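Spondin-1 (PDB 2ZOT) is a secreted extracellular-matrix glycoprotein, also called F-spondin, that probably takes part in cell adhesion. Local coordinates at residues 23-28 with 141-146; 36-41 with 53-58; 66-71 with 134-139; 40-45 with 151-156. All coordinates share one frame; numbering follows the deposited sequence.

Contact 1 of 4, residues 23-28 with 141-146; sequences RAQGTR and RIIYFQ
Phe145 has its CG between its own backbone N and carbonyl carbon (chi1 73°), which brings the ring up beside residues 23-28. Arg28 CG is instead anti to the backbone N, and the chain bends at chi3 to pass the same ring. Arg28 CA lies over one ring face, 4.0 Å from the centroid of Phe145, a CH-pi contact. Farther out, Phe145 CE2 sits over a face of the guanidinium, 3.7 Å from Arg28 NH1. The two planes are 75° apart, so the groups are not stacked. Arg28 NH2 has its own salt bridges to Glu30 and Asp147. Arg23 CD comes to the ring obliquely, 3.6 Å from Phe145 CE1. Gly26 meets the ring edge.

Strand 26-28 pairs parallel with strand 143-155 and is an outermost strand of the mixed sheet in the reeler beta-sandwich. Thr27 N donates to Ile143 O at 2.7 Å, nearly straight down the carbonyl bond. Phe145 N returns a longer, bent bond to Thr27 O, 3.2 Å with 144° at the hydrogen. Thr27 OG1 also donates to Ile143 O, at 3.0 Å, from above the carbonyl plane. One oxygen therefore serves two donors. Thr27 and Tyr144 point to the face that does not carry Phe145. There Thr27 crosses Ile142 at about a right angle, with Thr27 CG2 3.6 Å from Ile142 CG2. Gln25 CB separately meets Ile143 CD1 at 3.8 Å.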
loop_
_atom_site.group_PDB
_atom_site.type_symbol
_atom_site.label_atom_id
_atom_site.label_comp_id
_atom_site.label_asym_id
_atom_site.label_seq_id
_atom_site.Cartn_x
_atom_site.Cartn_y
_atom_site.Cartn_z
ATOM N N ARG A 23 7.523 5.045 10.716
ATOM C CA ARG A 23 6.536 5.353 11.735
ATOM C C ARG A 23 7.258 5.749 13.011
ATOM O O ARG A 23 8.153 5.036 13.470
ATOM C CB ARG A 23 5.679 4.127 12.037
ATOM C CG ARG A 23 4.699 4.364 13.182
ATOM C CD ARG A 23 4.836 3.340 14.304
ATOM N NE ARG A 23 6.073 3.488 15.070
ATOM C CZ ARG A 23 6.223 4.288 16.125
ATOM N NH1 ARG A 23 7.392 4.345 16.745
ATOM N NH2 ARG A 23 5.216 5.041 16.560
ATOM N N ALA A 24 6.871 6.881 13.584
ATOM C CA ALA A 24 7.320 7.266 14.928
ATOM C C ALA A 24 6.199 8.072 15.562
ATOM O O ALA A 24 6.248 8.434 16.741
ATOM C CB ALA A 24 8.624 8.065 14.871
ATOM N N GLN A 25 5.177 8.309 14.742
ATOM C CA GLN A 25 4.032 9.136 15.079
ATOM C C GLN A 25 2.747 8.375 14.761
ATOM O O GLN A 25 1.713 8.988 14.501
ATOM C CB GLN A 25 4.055 10.422 14.240
ATOM C CG GLN A 25 5.420 10.823 13.654
ATOM C CD GLN A 25 5.351 12.108 12.843
ATOM O OE1 GLN A 25 5.108 13.185 13.384
ATOM N NE2 GLN A 25 5.563 11.996 11.538
ATOM N N GLY A 26 2.807 7.049 14.767
ATOM C CA GLY A 26 1.666 6.246 14.335
ATOM C C GLY A 26 0.690 5.834 15.424
ATOM O O GLY A 26 1.073 5.603 16.564
ATOM N N THR A 27 -0.583 5.768 15.060
ATOM C CA THR A 27 -1.595 5.077 15.857
ATOM C C THR A 27 -1.961 3.781 15.148
ATOM O O THR A 27 -2.383 3.779 13.992
ATOM C CB THR A 27 -2.858 5.918 16.039
ATOM O OG1 THR A 27 -3.241 6.448 14.767
ATOM C CG2 THR A 27 -2.602 7.069 16.987
ATOM N N ARG A 28 -1.758 2.671 15.836
ATOM C CA ARG A 28 -2.086 1.370 15.294
ATOM C C ARG A 28 -3.606 1.243 15.270
ATOM O O ARG A 28 -4.273 1.547 16.250
ATOM C CB ARG A 28 -1.435 0.296 16.167
ATOM C CG ARG A 28 -1.905 -1.124 15.939
ATOM C CD ARG A 28 -1.151 -2.098 16.849
ATOM N NE ARG A 28 0.253 -2.226 16.464
ATOM C CZ ARG A 28 0.694 -2.954 15.440
ATOM N NH1 ARG A 28 1.991 -2.993 15.174
ATOM N NH2 ARG A 28 -0.152 -3.640 14.678
ATOM N N ARG A 141 -4.209 15.016 11.615
ATOM C CA ARG A 141 -2.881 14.924 12.225
ATOM C C ARG A 141 -2.420 13.478 12.344
ATOM O O ARG A 141 -1.233 13.186 12.218
ATOM C CB ARG A 141 -2.849 15.563 13.617
ATOM C CG ARG A 141 -3.136 17.045 13.654
ATOM C CD ARG A 141 -2.705 17.639 14.988
ATOM N NE ARG A 141 -1.307 18.074 14.960
ATOM C CZ ARG A 141 -0.555 18.281 16.034
ATOM N NH1 ARG A 141 0.705 18.673 15.897
ATOM N NH2 ARG A 141 -1.056 18.094 17.246
ATOM N N ILE A 142 -3.369 12.582 12.582
ATOM C CA ILE A 142 -3.070 11.214 12.978
ATOM C C ILE A 142 -2.625 10.321 11.811
ATOM O O ILE A 142 -3.244 10.341 10.749
ATOM C CB ILE A 142 -4.312 10.578 13.677
ATOM C CG1 ILE A 142 -5.058 11.596 14.570
ATOM C CG2 ILE A 142 -3.924 9.313 14.449
ATOM C CD1 ILE A 142 -4.367 11.963 15.863
ATOM N N ILE A 143 -1.557 9.543 12.013
ATOM C CA ILE A 143 -1.162 8.493 11.058
ATOM C C ILE A 143 -1.665 7.128 11.523
ATOM O O ILE A 143 -1.228 6.643 12.566
ATOM C CB ILE A 143 0.379 8.361 10.902
ATOM C CG1 ILE A 143 1.037 9.689 10.518
ATOM C CG2 ILE A 143 0.719 7.287 9.869
ATOM C CD1 ILE A 143 2.542 9.735 10.837
ATOM N N TYR A 144 -2.557 6.506 10.753
ATOM C CA TYR A 144 -3.040 5.153 11.065
ATOM C C TYR A 144 -2.302 4.092 10.272
ATOM O O TYR A 144 -1.941 4.312 9.115
ATOM C CB TYR A 144 -4.525 5.011 10.761
ATOM C CG TYR A 144 -5.421 5.938 11.532
ATOM C CD1 TYR A 144 -6.122 6.950 10.878
ATOM C CD2 TYR A 144 -5.586 5.796 12.917
ATOM C CE1 TYR A 144 -6.959 7.806 11.575
ATOM C CE2 TYR A 144 -6.416 6.653 13.635
ATOM C CZ TYR A 144 -7.102 7.655 12.952
ATOM O OH TYR A 144 -7.936 8.505 13.634
ATOM N N PHE A 145 -2.106 2.932 10.891
ATOM C CA PHE A 145 -1.435 1.791 10.259
ATOM C C PHE A 145 -1.883 0.486 10.933
ATOM O O PHE A 145 -2.552 0.522 11.972
ATOM C CB PHE A 145 0.091 1.951 10.327
ATOM C CG PHE A 145 0.672 1.744 11.702
ATOM C CD1 PHE A 145 0.837 2.817 12.573
ATOM C CD2 PHE A 145 1.068 0.477 12.124
ATOM C CE1 PHE A 145 1.380 2.628 13.846
ATOM C CE2 PHE A 145 1.609 0.283 13.390
ATOM C CZ PHE A 145 1.767 1.361 14.250
ATOM N N GLN A 146 -1.512 -0.656 10.351
ATOM C CA GLN A 146 -1.947 -1.972 10.851
ATOM C C GLN A 146 -1.181 -3.128 10.204
ATOM O O GLN A 146 -0.499 -2.945 9.196
ATOM C CB GLN A 146 -3.451 -2.172 10.614
ATOM C CG GLN A 146 -3.925 -1.737 9.227
ATOM C CD GLN A 146 -5.153 -2.472 8.754
ATOM O OE1 GLN A 146 -6.231 -2.365 9.342
ATOM N NE2 GLN A 146 -4.998 -3.220 7.675
#

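Contact 2 of 4, residues 36-41 with 53-58; sequences SLRVEG and RVTLSA
Ser36 and Ser57 form a hydrogen-bonded antiparallel pair, with each N donating to the other's O. Ser36 N to Ser57 O is 2.8 Å, and Ser57 N to Ser36 O is 2.9 Å. Arg38 and Thr55 are the next such pair. Thr55 N to Arg38 O is 3.1 Å and close to straight, at 173° at the hydrogen. Glu40 N adds a last bond to Arg53 O. Between these pairs, CA-H groups of Leu37, Val39 and Leu56 also point at carbonyl oxygens of the facing strand.

Apolar packing lies on the face of Leu37, Val39, Val54 and Leu56. Leu37 CG is anti to the backbone N (chi1 -178°). This carries Leu37 CD1 to Val54 CG1, 3.5 Å away. Leu37 CB meets Leu56 CD1 at 4.0 Å. These leucines also reach Ala135 and other residues of the facing sheet.

Charged side chains lie at the Glu40 end. Glu40 and Arg53 run side by side and point the same way. Glu40 OE1 approaches the aliphatic part, 3.4 Å from Arg53 CD. It stays 4.4 Å from Arg53 NE and well out of the guanidinium plane, so the pair is not a salt bridge. Their polar ends are held by strand 116-122: Glu40 OE2 by a salt bridge to Arg116, Arg53 NE by a hydrogen bond to Gln118.

This is a beta hairpin with a long connecting loop, and it forms one edge of the antiparallel sheet of the sandwich.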
loop_
_atom_site.group_PDB
_atom_site.type_symbol
_atom_site.label_atom_id
_atom_site.label_comp_id
_atom_site.label_asym_id
_atom_site.label_seq_id
_atom_site.Cartn_x
_atom_site.Cartn_y
_atom_site.Cartn_z
ATOM N N SER A 36 -9.620 1.768 2.582
ATOM C CA SER A 36 -9.445 0.439 1.993
ATOM C C SER A 36 -8.384 0.349 0.907
ATOM O O SER A 36 -8.305 1.183 0.003
ATOM C CB SER A 36 -10.776 -0.085 1.472
ATOM O OG SER A 36 -11.789 0.121 2.449
ATOM N N LEU A 37 -7.565 -0.682 1.020
ATOM C CA LEU A 37 -6.579 -0.999 0.020
ATOM C C LEU A 37 -7.061 -2.257 -0.676
ATOM O O LEU A 37 -7.268 -3.284 -0.028
ATOM C CB LEU A 37 -5.219 -1.242 0.684
ATOM C CG LEU A 37 -4.008 -1.546 -0.205
ATOM C CD1 LEU A 37 -3.579 -0.306 -0.988
ATOM C CD2 LEU A 37 -2.874 -2.045 0.645
ATOM N N ARG A 38 -7.276 -2.177 -1.984
ATOM C CA ARG A 38 -7.650 -3.367 -2.746
ATOM C C ARG A 38 -7.100 -3.321 -4.166
ATOM O O ARG A 38 -6.486 -2.339 -4.566
ATOM C CB ARG A 38 -9.171 -3.634 -2.701
ATOM C CG ARG A 38 -10.051 -2.451 -3.074
ATOM C CD ARG A 38 -11.448 -2.592 -2.472
ATOM N NE ARG A 38 -12.102 -1.288 -2.328
ATOM C CZ ARG A 38 -12.935 -0.947 -1.341
ATOM N NH1 ARG A 38 -13.242 -1.809 -0.369
ATOM N NH2 ARG A 38 -13.466 0.272 -1.325
ATOM N N VAL A 39 -7.284 -4.403 -4.907
ATOM C CA VAL A 39 -6.752 -4.496 -6.250
ATOM C C VAL A 39 -7.926 -4.565 -7.194
ATOM O O VAL A 39 -8.878 -5.313 -6.953
ATOM C CB VAL A 39 -5.842 -5.735 -6.437
ATOM C CG1 VAL A 39 -5.226 -5.745 -7.836
ATOM C CG2 VAL A 39 -4.752 -5.765 -5.373
ATOM N N GLU A 40 -7.857 -3.768 -8.261
ATOM C CA GLU A 40 -8.905 -3.742 -9.264
ATOM C C GLU A 40 -9.038 -5.100 -9.925
ATOM O O GLU A 40 -8.043 -5.705 -10.312
ATOM C CB GLU A 40 -8.629 -2.663 -10.290
ATOM C CG GLU A 40 -8.930 -1.278 -9.775
ATOM C CD GLU A 40 -9.044 -0.244 -10.876
ATOM O OE1 GLU A 40 -8.703 -0.542 -12.043
ATOM O OE2 GLU A 40 -9.480 0.881 -10.559
ATOM N N GLY A 41 -10.265 -5.592 -10.024
ATOM C CA GLY A 41 -10.505 -6.938 -10.544
ATOM C C GLY A 41 -10.541 -7.968 -9.433
ATOM O O GLY A 41 -11.084 -9.054 -9.612
ATOM N N ARG A 53 -3.439 -3.140 -10.786
ATOM C CA ARG A 53 -3.705 -1.774 -10.355
ATOM C C ARG A 53 -4.114 -1.767 -8.886
ATOM O O ARG A 53 -5.128 -2.370 -8.521
ATOM C CB ARG A 53 -4.797 -1.142 -11.214
ATOM C CG ARG A 53 -4.714 0.373 -11.349
ATOM C CD ARG A 53 -5.586 0.815 -12.511
ATOM N NE ARG A 53 -5.362 2.198 -12.928
ATOM C CZ ARG A 53 -4.985 2.581 -14.146
ATOM N NH1 ARG A 53 -4.773 1.696 -15.109
ATOM N NH2 ARG A 53 -4.832 3.870 -14.407
ATOM N N VAL A 54 -3.313 -1.105 -8.051
ATOM C CA VAL A 54 -3.595 -1.003 -6.620
ATOM C C VAL A 54 -4.251 0.352 -6.328
ATOM O O VAL A 54 -3.801 1.391 -6.836
ATOM C CB VAL A 54 -2.307 -1.174 -5.752
ATOM C CG1 VAL A 54 -2.638 -1.064 -4.283
ATOM C CG2 VAL A 54 -1.634 -2.507 -6.019
ATOM N N THR A 55 -5.311 0.340 -5.520
ATOM C CA THR A 55 -6.009 1.576 -5.169
ATOM C C THR A 55 -6.248 1.724 -3.670
ATOM O O THR A 55 -6.595 0.759 -2.986
ATOM C CB THR A 55 -7.374 1.684 -5.845
ATOM O OG1 THR A 55 -8.261 0.754 -5.223
ATOM C CG2 THR A 55 -7.288 1.413 -7.357
ATOM N N LEU A 56 -6.079 2.951 -3.184
ATOM C CA LEU A 56 -6.330 3.290 -1.803
ATOM C C LEU A 56 -7.513 4.250 -1.735
ATOM O O LEU A 56 -7.452 5.360 -2.268
ATOM C CB LEU A 56 -5.072 3.912 -1.204
ATOM C CG LEU A 56 -4.912 4.059 0.307
ATOM C CD1 LEU A 56 -5.322 2.788 1.058
ATOM C CD2 LEU A 56 -3.469 4.393 0.577
ATOM N N SER A 57 -8.586 3.808 -1.083
ATOM C CA SER A 57 -9.878 4.490 -1.125
ATOM C C SER A 57 -10.410 4.870 0.244
ATOM O O SER A 57 -10.129 4.208 1.247
ATOM C CB SER A 57 -10.921 3.606 -1.797
ATOM O OG SER A 57 -10.804 3.666 -3.191
ATOM N N ALA A 58 -11.227 5.921 0.251
ATOM C CA ALA A 58 -11.815 6.469 1.455
ATOM C C ALA A 58 -13.306 6.560 1.250
ATOM O O ALA A 58 -13.770 7.334 0.423
ATOM C CB ALA A 58 -11.247 7.843 1.722
#

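Contact 3 of 4, residues 66-71 with 134-139; sequences GFTLIA and KASIVQ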
loop_
_atom_site.group_PDB
_atom_site.type_symbol
_atom_site.label_atom_id
_atom_site.label_comp_id
_atom_site.label_asym_id
_atom_site.label_seq_id
_atom_site.Cartn_x
_atom_site.Cartn_y
_atom_site.Cartn_z
ATOM N N GLY A 66 -2.672 12.115 3.222
ATOM C CA GLY A 66 -1.396 11.479 2.947
ATOM C C GLY A 66 -1.463 9.996 3.227
ATOM O O GLY A 66 -2.387 9.529 3.904
ATOM N N PHE A 67 -0.483 9.261 2.702
ATOM C CA PHE A 67 -0.416 7.807 2.848
ATOM C C PHE A 67 0.991 7.309 2.534
ATOM O O PHE A 67 1.831 8.076 2.043
ATOM C CB PHE A 67 -1.401 7.140 1.887
ATOM C CG PHE A 67 -0.874 6.999 0.477
ATOM C CD1 PHE A 67 -0.284 5.809 0.054
ATOM C CD2 PHE A 67 -0.948 8.062 -0.417
ATOM C CE1 PHE A 67 0.203 5.679 -1.237
ATOM C CE2 PHE A 67 -0.462 7.936 -1.712
ATOM C CZ PHE A 67 0.112 6.744 -2.123
ATOM N N THR A 68 1.238 6.028 2.815
ATOM C CA THR A 68 2.420 5.309 2.314
ATOM C C THR A 68 1.968 3.931 1.844
ATOM O O THR A 68 0.845 3.517 2.141
ATOM C CB THR A 68 3.536 5.131 3.374
ATOM O OG1 THR A 68 3.163 4.111 4.317
ATOM C CG2 THR A 68 3.827 6.435 4.103
ATOM N N LEU A 69 2.839 3.216 1.134
ATOM C CA LEU A 69 2.478 1.912 0.574
ATOM C C LEU A 69 3.703 1.070 0.228
ATOM O O LEU A 69 4.620 1.534 -0.445
ATOM C CB LEU A 69 1.593 2.109 -0.661
ATOM C CG LEU A 69 1.003 0.939 -1.440
ATOM C CD1 LEU A 69 0.125 0.083 -0.557
ATOM C CD2 LEU A 69 0.209 1.484 -2.618
ATOM N N ILE A 70 3.698 -0.176 0.692
ATOM C CA ILE A 70 4.785 -1.127 0.442
ATOM C C ILE A 70 4.250 -2.520 0.081
ATOM O O ILE A 70 3.043 -2.786 0.201
ATOM C CB ILE A 70 5.701 -1.263 1.679
ATOM C CG1 ILE A 70 4.867 -1.358 2.962
ATOM C CG2 ILE A 70 6.675 -0.100 1.761
ATOM C CD1 ILE A 70 5.589 -2.037 4.120
ATOM N N ALA A 71 5.147 -3.402 -0.352
ATOM C CA ALA A 71 4.824 -4.819 -0.498
ATOM C C ALA A 71 5.846 -5.668 0.245
ATOM O O ALA A 71 7.025 -5.332 0.278
ATOM C CB ALA A 71 4.778 -5.208 -1.949
ATOM N N LYS A 134 0.630 -3.293 2.241
ATOM C CA LYS A 134 0.179 -2.589 3.438
ATOM C C LYS A 134 0.175 -1.100 3.166
ATOM O O LYS A 134 1.091 -0.577 2.523
ATOM C CB LYS A 134 1.116 -2.862 4.624
ATOM C CG LYS A 134 1.423 -4.320 4.889
ATOM C CD LYS A 134 2.701 -4.484 5.702
ATOM C CE LYS A 134 2.442 -4.570 7.197
ATOM N NZ LYS A 134 3.655 -5.063 7.935
ATOM N N ALA A 135 -0.844 -0.414 3.661
ATOM C CA ALA A 135 -0.893 1.029 3.520
ATOM C C ALA A 135 -1.013 1.697 4.877
ATOM O O ALA A 135 -1.478 1.081 5.837
ATOM C CB ALA A 135 -2.035 1.431 2.626
ATOM N N SER A 136 -0.563 2.945 4.961
ATOM C CA SER A 136 -0.819 3.771 6.138
ATOM C C SER A 136 -1.568 5.004 5.660
ATOM O O SER A 136 -1.504 5.346 4.485
ATOM C CB SER A 136 0.477 4.161 6.841
ATOM O OG SER A 136 0.940 5.425 6.399
ATOM N N ILE A 137 -2.263 5.672 6.570
ATOM C CA ILE A 137 -3.205 6.728 6.209
ATOM C C ILE A 137 -3.099 7.888 7.202
ATOM O O ILE A 137 -3.166 7.687 8.429
ATOM C CB ILE A 137 -4.671 6.150 6.181
ATOM C CG1 ILE A 137 -4.970 5.444 4.853
ATOM C CG2 ILE A 137 -5.725 7.214 6.471
ATOM C CD1 ILE A 137 -5.419 6.349 3.726
ATOM N N VAL A 138 -2.913 9.096 6.674
ATOM C CA VAL A 138 -3.086 10.291 7.495
ATOM C C VAL A 138 -4.251 11.133 6.988
ATOM O O VAL A 138 -4.297 11.534 5.822
ATOM C CB VAL A 138 -1.775 11.122 7.697
ATOM C CG1 VAL A 138 -1.190 11.607 6.378
ATOM C CG2 VAL A 138 -2.021 12.294 8.650
ATOM N N GLN A 139 -5.201 11.374 7.884
ATOM C CA GLN A 139 -6.383 12.143 7.544
ATOM C C GLN A 139 -6.176 13.603 7.937
ATOM O O GLN A 139 -6.090 14.486 7.076
ATOM C CB GLN A 139 -7.623 11.544 8.216
ATOM C CG GLN A 139 -8.912 11.866 7.490
ATOM C CD GLN A 139 -10.154 11.396 8.230
ATOM O OE1 GLN A 139 -10.060 10.754 9.282
ATOM N NE2 GLN A 139 -11.332 11.721 7.687
#
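Val138 N donates to Gly66 O at 2.9 Å, the shortest polar bond between residues 66-71 and 134-139. The bond is straight at the hydrogen (171°), but the donor stands above the carbonyl plane. Gly66 N answers to Val138 O. Thr68 with Ser136 and Ile70 with Lys134 are also two-way hydrogen-bonded pairs. Ile70 N meets Lys134 O nearly in line with the carbonyl, at 3.2 Å, whereas both Thr68-Ser136 backbone donors stand above the carbonyl planes.

Thr68, Ile70, Lys134, Ser136 and Val138 point to one face. Thr68 OG1 and Ser136 OG make a weak hydrogen bond of 3.3 Å, which either could donate. Val138 CG1 sits between its own backbone N and carbonyl carbon (chi1 60°). This turns it over Gly66, which has no side chain, with CG1 3.4 Å from Gly66 CA. Ile70 CD1 rests against Lys134 CD at 4.1 Å. The Lys134 chain then bends away at chi3, and NZ makes a long, weak ion pair with Asp147.

Phe67, Leu69, Ala135 and Ile137 line the other face. Leu69 CD1 lies 4.1 Å from Ala135 CB. Phe67 O accepts a hydrogen bond from Thr107 on strand 106-108, the other sheet neighbour of strand 66-73.

The apolar face packs on Leu37 and Leu56 of the opposite sheet. The pair is an inner, antiparallel part of the mixed sheet, and forms one wall of the reeler beta-sandwich core.

Contact 4 of 4, residues 40-45 with 151-156; sequences EGDPDF and LTKKLC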
loop_
_atom_site.group_PDB
_atom_site.type_symbol
_atom_site.label_atom_id
_atom_site.label_comp_id
_atom_site.label_asym_id
_atom_site.label_seq_id
_atom_site.Cartn_x
_atom_site.Cartn_y
_atom_site.Cartn_z
ATOM N N GLU A 40 -7.857 -3.768 -8.261
ATOM C CA GLU A 40 -8.905 -3.742 -9.264
ATOM C C GLU A 40 -9.038 -5.100 -9.925
ATOM O O GLU A 40 -8.043 -5.705 -10.312
ATOM C CB GLU A 40 -8.629 -2.663 -10.290
ATOM C CG GLU A 40 -8.930 -1.278 -9.775
ATOM C CD GLU A 40 -9.044 -0.244 -10.876
ATOM O OE1 GLU A 40 -8.703 -0.542 -12.043
ATOM O OE2 GLU A 40 -9.480 0.881 -10.559
ATOM N N GLY A 41 -10.265 -5.592 -10.024
ATOM C CA GLY A 41 -10.505 -6.938 -10.544
ATOM C C GLY A 41 -10.541 -7.968 -9.433
ATOM O O GLY A 41 -11.084 -9.054 -9.612
ATOM N N ASP A 42 -9.964 -7.611 -8.285
ATOM C CA ASP A 42 -9.938 -8.447 -7.070
ATOM C C ASP A 42 -9.415 -9.869 -7.298
ATOM O O ASP A 42 -10.142 -10.849 -7.090
ATOM C CB ASP A 42 -11.306 -8.474 -6.370
ATOM C CG ASP A 42 -11.246 -9.126 -4.988
ATOM O OD1 ASP A 42 -12.275 -9.710 -4.572
ATOM O OD2 ASP A 42 -10.173 -9.067 -4.324
ATOM N N PRO A 43 -8.144 -9.990 -7.722
ATOM C CA PRO A 43 -7.601 -11.320 -7.984
ATOM C C PRO A 43 -7.450 -12.126 -6.695
ATOM O O PRO A 43 -7.002 -11.585 -5.676
ATOM C CB PRO A 43 -6.230 -11.016 -8.597
ATOM C CG PRO A 43 -5.870 -9.677 -8.053
ATOM C CD PRO A 43 -7.155 -8.929 -7.974
ATOM N N ASP A 44 -7.839 -13.398 -6.741
ATOM C CA ASP A 44 -7.654 -14.313 -5.611
ATOM C C ASP A 44 -6.180 -14.675 -5.490
ATOM O O ASP A 44 -5.678 -14.964 -4.402
ATOM C CB ASP A 44 -8.465 -15.598 -5.805
ATOM C CG ASP A 44 -9.798 -15.354 -6.489
ATOM O OD1 ASP A 44 -10.717 -14.803 -5.842
ATOM O OD2 ASP A 44 -9.920 -15.720 -7.679
ATOM N N PHE A 45 -5.500 -14.649 -6.629
ATOM C CA PHE A 45 -4.110 -15.059 -6.726
ATOM C C PHE A 45 -3.391 -14.145 -7.705
ATOM O O PHE A 45 -4.024 -13.550 -8.570
ATOM C CB PHE A 45 -4.014 -16.535 -7.168
ATOM C CG PHE A 45 -4.641 -16.826 -8.522
ATOM C CD1 PHE A 45 -3.873 -16.788 -9.692
ATOM C CD2 PHE A 45 -5.992 -17.167 -8.627
ATOM C CE1 PHE A 45 -4.444 -17.068 -10.945
ATOM C CE2 PHE A 45 -6.573 -17.451 -9.876
ATOM C CZ PHE A 45 -5.793 -17.402 -11.033
ATOM N N LEU A 151 -6.568 -1.996 5.368
ATOM C CA LEU A 151 -5.364 -1.389 4.796
ATOM C C LEU A 151 -4.299 -2.453 4.483
ATOM O O LEU A 151 -3.121 -2.132 4.282
ATOM C CB LEU A 151 -4.791 -0.344 5.748
ATOM C CG LEU A 151 -5.640 0.885 6.080
ATOM C CD1 LEU A 151 -5.254 1.442 7.439
ATOM C CD2 LEU A 151 -5.492 1.944 5.006
ATOM N N THR A 152 -4.726 -3.715 4.430
ATOM C CA THR A 152 -3.825 -4.839 4.186
ATOM C C THR A 152 -4.419 -5.836 3.185
ATOM O O THR A 152 -5.558 -6.270 3.341
ATOM C CB THR A 152 -3.470 -5.528 5.522
ATOM O OG1 THR A 152 -2.470 -4.752 6.194
ATOM C CG2 THR A 152 -2.958 -6.945 5.313
ATOM N N LYS A 153 -3.649 -6.188 2.156
ATOM C CA LYS A 153 -4.089 -7.188 1.176
ATOM C C LYS A 153 -3.024 -8.265 0.922
ATOM O O LYS A 153 -1.941 -7.966 0.395
ATOM C CB LYS A 153 -4.498 -6.516 -0.145
ATOM C CG LYS A 153 -5.118 -7.452 -1.179
ATOM C CD LYS A 153 -6.619 -7.645 -0.956
ATOM C CE LYS A 153 -7.212 -8.681 -1.918
ATOM N NZ LYS A 153 -6.919 -10.077 -1.490
ATOM N N LYS A 154 -3.345 -9.508 1.294
ATOM C CA LYS A 154 -2.468 -10.658 1.047
ATOM C C LYS A 154 -2.858 -11.343 -0.265
ATOM O O LYS A 154 -4.029 -11.688 -0.459
ATOM C CB LYS A 154 -2.530 -11.671 2.200
ATOM C CG LYS A 154 -2.722 -11.073 3.607
ATOM C CD LYS A 154 -2.495 -12.123 4.710
ATOM C CE LYS A 154 -2.971 -11.650 6.096
ATOM N NZ LYS A 154 -2.510 -10.271 6.452
ATOM N N LEU A 155 -1.878 -11.524 -1.156
ATOM C CA LEU A 155 -2.054 -12.212 -2.442
ATOM C C LEU A 155 -1.034 -13.345 -2.640
ATOM O O LEU A 155 0.171 -13.130 -2.478
ATOM C CB LEU A 155 -1.915 -11.215 -3.591
ATOM C CG LEU A 155 -3.144 -10.510 -4.168
ATOM C CD1 LEU A 155 -2.702 -9.397 -5.100
ATOM C CD2 LEU A 155 -4.044 -11.490 -4.909
ATOM N N CYS A 156 -1.520 -14.532 -3.012
ATOM C CA CYS A 156 -0.661 -15.718 -3.232
ATOM C C CYS A 156 -0.635 -16.231 -4.687
ATOM O O CYS A 156 -1.426 -15.789 -5.521
ATOM C CB CYS A 156 -1.034 -16.833 -2.254
ATOM S SG CYS A 156 -1.187 -16.240 -0.557
#
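Leu155 meets the loop 40-45 through a single methyl, CD2. Within the loop, this methyl lies by Pro43 O. The Pro43 ring crosses the leucine at about a right angle, with Pro43 CG 4.1 Å from Leu155 CD2. Asp44 O and Phe45 N also lie near this methyl, so CD2 meets mostly loop backbone, while Leu155 CD1 lies near Val39.

The Cys156 carbonyl oxygen lies against Phe45 CA and CB. The Phe45 ring extends away from Cys156. Cys156 SG is tied to Cys130 by a disulfide.

Asp42 and Lys153 lie near each other with opposite charges, which may attract weakly at this distance. Asp42 OD2 is 3.8 Å from Lys153 CE and 4.4 Å from Lys153 NZ, beyond a salt bridge. The lysine bends at chi2 and chi4, and its NZ makes a weak bond to Lys154 O.

The loop follows strand 35-39 and leads to strand 51-58 of one sheet. It comes up against the end of strand 143-155, which pairs with strand 131-138 in the other sheet. Pro43 also touches Tyr52, and Cys156 bonds by its backbone to Tyr46.

How the contacts relate
From the N terminus, residues 23-28 open the loop of contact 1, which closes at 141-146. Contact 2 lies wholly inside it and closes first, as the hairpin of strands 35-39 and 51-58. Contact 4 starts from the end of that hairpin's first strand, sharing Glu40 and Gly41 with contact 2. It closes at 151-156, so it crosses contact 1. Contact 3 follows contact 2 in series and nests inside both contacts 1 and 4. Contacts 1 and 3 are pairings within the mixed sheet, connected by neighbouring strands 131-138 and 143-155. Contact 2 belongs to the opposite sheet, and its leucines pack on contact 3. Contact 4 sets the loop after strand 35-39 against the C-terminal end of strand 143-155.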